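Natterin-like protein (Lethenteron camtschaticum, PDB 6IUL) probably binds glycans on target cells through a jacalin-like lectin domain and forms membrane pores through an aerolysin-type module, acting as a cytotoxic immune protein. Local coordinates at residues G86-G90 and S133-S137; V42-Q46 and F57-D61. Residue numbers count along the deposited sequence, not the author numbering.

Contact 1 (G86-G90 and S133-S137); sequences GTRLG and SDIDS
The loop end of 86-90 runs into strand 89-96 and lies against the start of strand 135-155, with Arg88 CA 4.2 Å from Asp136 CA and Leu89 CA 5.2 Å from Ser137 CA. Thr87 (-111/-12) turns the chain, its backbone N held by the Asn83 side chain. At Arg88 the backbone becomes extended (-144/166), and its CA makes a CA-H...O contact of 3.3 Å with Asp136 O. The Arg88 side chain leaves sideways (chi1 m, chi2 and chi3 t, chi4 80°) and reaches two carboxylates. Asp134 (-119/-176, chi1 m) points its CB toward 86-90, and Arg88 NE makes a salt bridge with Asp134 OD2 at 2.8 Å, although the hydrogen bond within it is bent and weak. Asp136 (chi1 m) starts away, yet its OD2 returns over one face of the guanidinium, 3.9 Å from Arg88 NH2, a long bridge of charge alone. Water 1 donates to Asp136 OD1 at 2.6 Å and accepts from Asp134 N at 3.3 Å and, weakly, from Arg88 NH2 at 3.4 Å. Leu89 N then donates to Ile135 O (3.1 Å), while Leu89 (chi1 t, chi2 p) points toward Ile135 (-90/99) and sets CD2 4.0 Å from Ile135 CG2. Asp136, at -64/-41, breaks the extended path: with Ser137 (-156/152) it forms a classic beta bulge opposite Arg130. The salt-bridge network thus pins the loop ends leading into strands 89-96 and 135-155, mainly through Arg88 and Asp134, with Asp136 adding a longer-range charge.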
ATOM      1  N   GLY A  86      -0.012  -2.577  53.541  1.00 41.49           N
ATOM      2  CA  GLY A  86      -1.089  -3.165  52.749  1.00 40.56           C
ATOM      3  C   GLY A  86      -2.361  -2.331  52.707  1.00 37.60           C
ATOM      4  O   GLY A  86      -3.430  -2.879  52.481  1.00 37.39           O
ATOM      5  N   THR A  87      -2.262  -1.013  52.896  1.00 33.89           N
ATOM      6  CA  THR A  87      -3.465  -0.137  52.948  1.00 33.81           C
ATOM      7  C   THR A  87      -3.604   0.803  51.742  1.00 32.83           C
ATOM      8  O   THR A  87      -4.637   1.441  51.549  1.00 29.24           O
ATOM      9  CB  THR A  87      -3.366   0.748  54.221  1.00 36.80           C
ATOM     10  OG1 THR A  87      -2.101   1.442  54.263  1.00 32.81           O
ATOM     11  CG2 THR A  87      -3.437  -0.132  55.478  1.00 39.95           C
ATOM     12  N   ARG A  88      -2.547   0.913  50.935  1.00 29.84           N
ATOM     13  CA  ARG A  88      -2.589   1.740  49.709  1.00 31.13           C
ATOM     14  C   ARG A  88      -1.788   1.107  48.603  1.00 29.56           C
ATOM     15  O   ARG A  88      -0.965   0.213  48.832  1.00 27.63           O
ATOM     16  CB  ARG A  88      -2.056   3.173  50.039  1.00 34.50           C
ATOM     17  CG  ARG A  88      -3.222   3.968  50.650  1.00 40.10           C
ATOM     18  CD  ARG A  88      -2.823   5.186  51.358  1.00 43.46           C
ATOM     19  NE  ARG A  88      -3.975   5.926  51.811  1.00 45.69           N
ATOM     20  CZ  ARG A  88      -4.677   5.644  52.908  1.00 51.19           C
ATOM     21  NH1 ARG A  88      -4.427   4.579  53.621  1.00 48.71           N
ATOM     22  NH2 ARG A  88      -5.686   6.416  53.268  1.00 57.04           N
ATOM     23  N   LEU A  89      -1.995   1.602  47.388  1.00 31.59           N
ATOM     24  CA  LEU A  89      -1.105   1.281  46.284  1.00 26.57           C
ATOM     25  C   LEU A  89       0.238   1.920  46.605  1.00 25.45           C
ATOM     26  O   LEU A  89       0.286   3.071  47.025  1.00 24.19           O
ATOM     27  CB  LEU A  89      -1.666   1.819  44.950  1.00 25.80           C
ATOM     28  CG  LEU A  89      -0.793   1.603  43.724  1.00 26.73           C
ATOM     29  CD1 LEU A  89      -0.640   0.099  43.398  1.00 25.94           C
ATOM     30  CD2 LEU A  89      -1.379   2.327  42.518  1.00 27.04           C
ATOM     31  N   GLY A  90       1.316   1.188  46.376  1.00 24.57           N
ATOM     32  CA  GLY A  90       2.649   1.659  46.766  1.00 27.79           C
ATOM     33  C   GLY A  90       3.533   2.038  45.583  1.00 29.10           C
ATOM     34  O   GLY A  90       4.419   2.872  45.693  1.00 31.08           O
ATOM     35  N   SER A 133      -8.167  10.464  49.465  1.00 36.71           N
ATOM     36  CA  SER A 133      -7.078  11.432  49.450  1.00 37.79           C
ATOM     37  C   SER A 133      -5.952  10.867  48.580  1.00 38.38           C
ATOM     38  O   SER A 133      -5.324  11.608  47.826  1.00 34.90           O
ATOM     39  CB  SER A 133      -6.554  11.697  50.858  1.00 35.87           C
ATOM     40  OG  SER A 133      -7.504  12.471  51.558  1.00 41.16           O
ATOM     41  N   ASP A 134      -5.757   9.546  48.670  1.00 35.05           N
ATOM     42  CA  ASP A 134      -4.743   8.845  47.927  1.00 32.97           C
ATOM     43  C   ASP A 134      -5.358   7.790  46.983  1.00 30.47           C
ATOM     44  O   ASP A 134      -6.592   7.668  46.893  1.00 30.07           O
ATOM     45  CB  ASP A 134      -3.786   8.139  48.887  1.00 36.05           C
ATOM     46  CG  ASP A 134      -3.238   9.031  49.974  1.00 37.86           C
ATOM     47  OD1 ASP A 134      -3.097  10.252  49.763  1.00 45.22           O
ATOM     48  OD2 ASP A 134      -2.960   8.449  51.052  1.00 38.42           O
ATOM     49  N   ILE A 135      -4.489   7.014  46.309  1.00 27.49           N
ATOM     50  CA  ILE A 135      -4.941   5.826  45.621  1.00 28.61           C
ATOM     51  C   ILE A 135      -4.877   4.611  46.553  1.00 30.23           C
ATOM     52  O   ILE A 135      -3.824   3.999  46.777  1.00 30.73           O
ATOM     53  CB  ILE A 135      -4.115   5.574  44.352  1.00 31.94           C
ATOM     54  CG1 ILE A 135      -4.109   6.811  43.428  1.00 29.75           C
ATOM     55  CG2 ILE A 135      -4.620   4.337  43.644  1.00 31.95           C
ATOM     56  CD1 ILE A 135      -5.468   7.231  42.940  1.00 30.63           C
ATOM     57  N   ASP A 136      -6.023   4.265  47.123  1.00 29.59           N
ATOM     58  CA  ASP A 136      -6.122   3.096  47.997  1.00 30.09           C
ATOM     59  C   ASP A 136      -5.842   1.785  47.272  1.00 29.81           C
ATOM     60  O   ASP A 136      -5.182   0.901  47.796  1.00 31.58           O
ATOM     61  CB  ASP A 136      -7.523   3.048  48.603  1.00 33.52           C
ATOM     62  CG  ASP A 136      -7.790   4.204  49.556  1.00 37.30           C
ATOM     63  OD1 ASP A 136      -8.236   5.270  49.049  1.00 35.93           O
ATOM     64  OD2 ASP A 136      -7.569   4.004  50.792  1.00 42.42           O
ATOM     65  N   SER A 137      -6.368   1.669  46.060  1.00 29.83           N
ATOM     66  CA  SER A 137      -6.089   0.532  45.219  1.00 28.37           C
ATOM     67  C   SER A 137      -6.292   0.881  43.761  1.00 25.66           C
ATOM     68  O   SER A 137      -7.065   1.761  43.405  1.00 26.82           O
ATOM     69  CB  SER A 137      -6.952  -0.663  45.662  1.00 29.26           C
ATOM     70  OG  SER A 137      -8.302  -0.344  45.493  1.00 29.95           O
TER
HETATM   71  O   HOH W   1      -7.266   7.268  50.438  1.00 33.56           O

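Contact 2 (V42-Q46 and F57-D61); sequences VRGVQ and FGAMD
Between the two segments the salt bridge of Arg43 and Asp61 is the main side-chain link: Arg43 NH2 donates to Asp61 OD2 at 2.9 Å, and Arg43 NE adds a weak bond to Asp61 OD2 at 3.4 Å. Asp61 OD1 is hydrogen-bonded to Ser63 OG. Val45 and Phe57 are an antiparallel hydrogen-bonded pair, with Val45 N to Phe57 O and Phe57 N to Val45 O both 2.9 Å. Gly44 faces Gly58 as a non-hydrogen-bonded pair (CA-CA 4.2 Å), and Ala59 N donates to Arg43 O at 2.8 Å. At Gly58 (66/-141) the chain swings across 42-46, so that CA 43 to 46 and CA 57 to 61 run 109° apart. A CB on Gly44 would clash with Ala59 O, one on Gly58 with Arg43 O. Farther out, Ala59 CB sits over one face of the Arg43 guanidinium, and Met60 (chi1, chi2, chi3 all m) brings SD 3.5 Å from Gly44 C. Val45 and Phe57 share a sheet face. On the other side of strand 42-49, Arg43 and Gly44 both face Ser36 of strand 30-37, a classic beta bulge; with 54-58, strand 42-49 forms an antiparallel hairpin in one sheet of the jacalin-type beta-prism.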
ATOM      1  N   VAL A  42       1.057   5.926  46.577  1.00 25.96           N
ATOM      2  CA  VAL A  42       0.751   6.668  45.370  1.00 27.87           C
ATOM      3  C   VAL A  42      -0.388   7.619  45.737  1.00 28.01           C
ATOM      4  O   VAL A  42      -1.429   7.158  46.189  1.00 25.24           O
ATOM      5  CB  VAL A  42       0.310   5.735  44.227  1.00 27.01           C
ATOM      6  CG1 VAL A  42      -0.280   6.553  43.051  1.00 24.52           C
ATOM      7  CG2 VAL A  42       1.484   4.871  43.798  1.00 25.77           C
ATOM      8  N   ARG A  43      -0.165   8.935  45.565  1.00 29.67           N
ATOM      9  CA  ARG A  43      -1.136   9.941  45.941  1.00 29.89           C
ATOM     10  C   ARG A  43      -2.236  10.120  44.912  1.00 28.58           C
ATOM     11  O   ARG A  43      -3.399  10.381  45.250  1.00 25.30           O
ATOM     12  CB  ARG A  43      -0.439  11.285  46.147  1.00 34.51           C
ATOM     13  CG  ARG A  43       0.265  11.447  47.485  1.00 43.08           C
ATOM     14  CD  ARG A  43      -0.582  12.529  48.211  1.00 46.56           C
ATOM     15  NE  ARG A  43      -0.058  13.831  47.854  1.00 41.78           N
ATOM     16  CZ  ARG A  43      -0.485  15.019  48.315  1.00 40.79           C
ATOM     17  NH1 ARG A  43      -1.542  15.160  49.088  1.00 39.56           N
ATOM     18  NH2 ARG A  43       0.200  16.101  48.009  1.00 34.81           N
ATOM     19  N   GLY A  44      -1.846  10.035  43.649  1.00 25.16           N
ATOM     20  CA  GLY A  44      -2.785  10.365  42.603  1.00 26.68           C
ATOM     21  C   GLY A  44      -2.324   9.940  41.227  1.00 25.84           C
ATOM     22  O   GLY A  44      -1.145   9.715  40.985  1.00 22.97           O
ATOM     23  N   VAL A  45      -3.285   9.874  40.322  1.00 24.88           N
ATOM     24  CA  VAL A  45      -3.028   9.501  38.951  1.00 29.12           C
ATOM     25  C   VAL A  45      -3.896  10.362  38.041  1.00 27.56           C
ATOM     26  O   VAL A  45      -5.058  10.593  38.333  1.00 27.80           O
ATOM     27  CB  VAL A  45      -3.383   8.007  38.802  1.00 31.57           C
ATOM     28  CG1 VAL A  45      -3.683   7.646  37.404  1.00 41.47           C
ATOM     29  CG2 VAL A  45      -2.254   7.135  39.294  1.00 34.99           C
ATOM     30  N   GLN A  46      -3.333  10.830  36.952  1.00 26.62           N
ATOM     31  CA  GLN A  46      -4.106  11.399  35.873  1.00 27.80           C
ATOM     32  C   GLN A  46      -3.882  10.564  34.574  1.00 27.57           C
ATOM     33  O   GLN A  46      -2.759  10.201  34.228  1.00 24.73           O
ATOM     34  CB  GLN A  46      -3.707  12.839  35.696  1.00 31.30           C
ATOM     35  CG  GLN A  46      -4.357  13.606  34.560  1.00 34.50           C
ATOM     36  CD  GLN A  46      -4.205  15.112  34.683  1.00 36.59           C
ATOM     37  OE1 GLN A  46      -3.152  15.687  34.459  1.00 49.46           O
ATOM     38  NE2 GLN A  46      -5.296  15.741  35.010  1.00 45.12           N
ATOM     39  N   PHE A  57      -7.663  10.894  39.604  1.00 23.96           N
ATOM     40  CA  PHE A  57      -8.060  10.254  40.820  1.00 27.15           C
ATOM     41  C   PHE A  57      -7.021  10.457  41.890  1.00 28.97           C
ATOM     42  O   PHE A  57      -5.817  10.571  41.561  1.00 31.68           O
ATOM     43  CB  PHE A  57      -8.240   8.758  40.544  1.00 28.11           C
ATOM     44  CG  PHE A  57      -9.166   8.490  39.393  1.00 29.54           C
ATOM     45  CD1 PHE A  57     -10.538   8.673  39.532  1.00 33.10           C
ATOM     46  CD2 PHE A  57      -8.658   8.135  38.162  1.00 30.82           C
ATOM     47  CE1 PHE A  57     -11.393   8.489  38.449  1.00 35.15           C
ATOM     48  CE2 PHE A  57      -9.488   7.936  37.101  1.00 32.26           C
ATOM     49  CZ  PHE A  57     -10.857   8.118  37.243  1.00 34.11           C
ATOM     50  N   GLY A  58      -7.454  10.458  43.158  1.00 25.99           N
ATOM     51  CA  GLY A  58      -6.575  10.801  44.298  1.00 25.69           C
ATOM     52  C   GLY A  58      -6.182  12.248  44.176  1.00 26.32           C
ATOM     53  O   GLY A  58      -7.009  13.049  43.730  1.00 28.66           O
ATOM     54  N   ALA A  59      -4.923  12.599  44.488  1.00 26.49           N
ATOM     55  CA  ALA A  59      -4.457  13.988  44.460  1.00 25.65           C
ATOM     56  C   ALA A  59      -3.153  14.098  43.706  1.00 26.72           C
ATOM     57  O   ALA A  59      -2.271  13.257  43.853  1.00 25.69           O
ATOM     58  CB  ALA A  59      -4.252  14.479  45.886  1.00 28.65           C
ATOM     59  N   MET A  60      -3.033  15.135  42.887  1.00 26.75           N
ATOM     60  CA  MET A  60      -1.823  15.368  42.110  1.00 27.14           C
ATOM     61  C   MET A  60      -1.064  16.573  42.648  1.00 29.13           C
ATOM     62  O   MET A  60      -1.684  17.600  42.960  1.00 27.38           O
ATOM     63  CB  MET A  60      -2.159  15.582  40.618  1.00 27.70           C
ATOM     64  CG  MET A  60      -2.814  14.370  39.968  1.00 28.30           C
ATOM     65  SD  MET A  60      -1.643  13.031  39.767  1.00 28.30           S
ATOM     66  CE  MET A  60      -0.758  13.580  38.303  1.00 27.99           C
ATOM     67  N   ASP A  61       0.270  16.475  42.695  1.00 28.57           N
ATOM     68  CA  ASP A  61       1.102  17.552  43.203  1.00 30.84           C
ATOM     69  C   ASP A  61       2.355  17.742  42.320  1.00 32.73           C
ATOM     70  O   ASP A  61       2.444  17.159  41.264  1.00 31.10           O
ATOM     71  CB  ASP A  61       1.431  17.329  44.680  1.00 31.30           C
ATOM     72  CG  ASP A  61       2.256  16.051  44.940  1.00 34.58           C
ATOM     73  OD1 ASP A  61       2.834  15.466  43.972  1.00 32.23           O
ATOM     74  OD2 ASP A  61       2.317  15.636  46.133  1.00 28.66           O
TER

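Both segments of contact 2 precede those of contact 1 in the chain; their centres lie about 10 Å apart, within the jacalin-like lectin range. Contact 2 belongs to the four-stranded sheet containing 30-37, 42-49, 54-58 and 65-68, whereas contact 1 joins strand 89-96 of a second four-stranded sheet to strand 135-155 of the large mixed sheet. Val42 connects them, its N 3.0 Å from Leu89 O and its O 3.1 Å from Ile135 N, both probable hydrogen bonds. Ile135 CD1 also packs 3.6 Å from Phe57 O. The three sheets of the beta-prism therefore come together at this junction, from which strand 135-155 continues toward the aerolysin-type part of the protein.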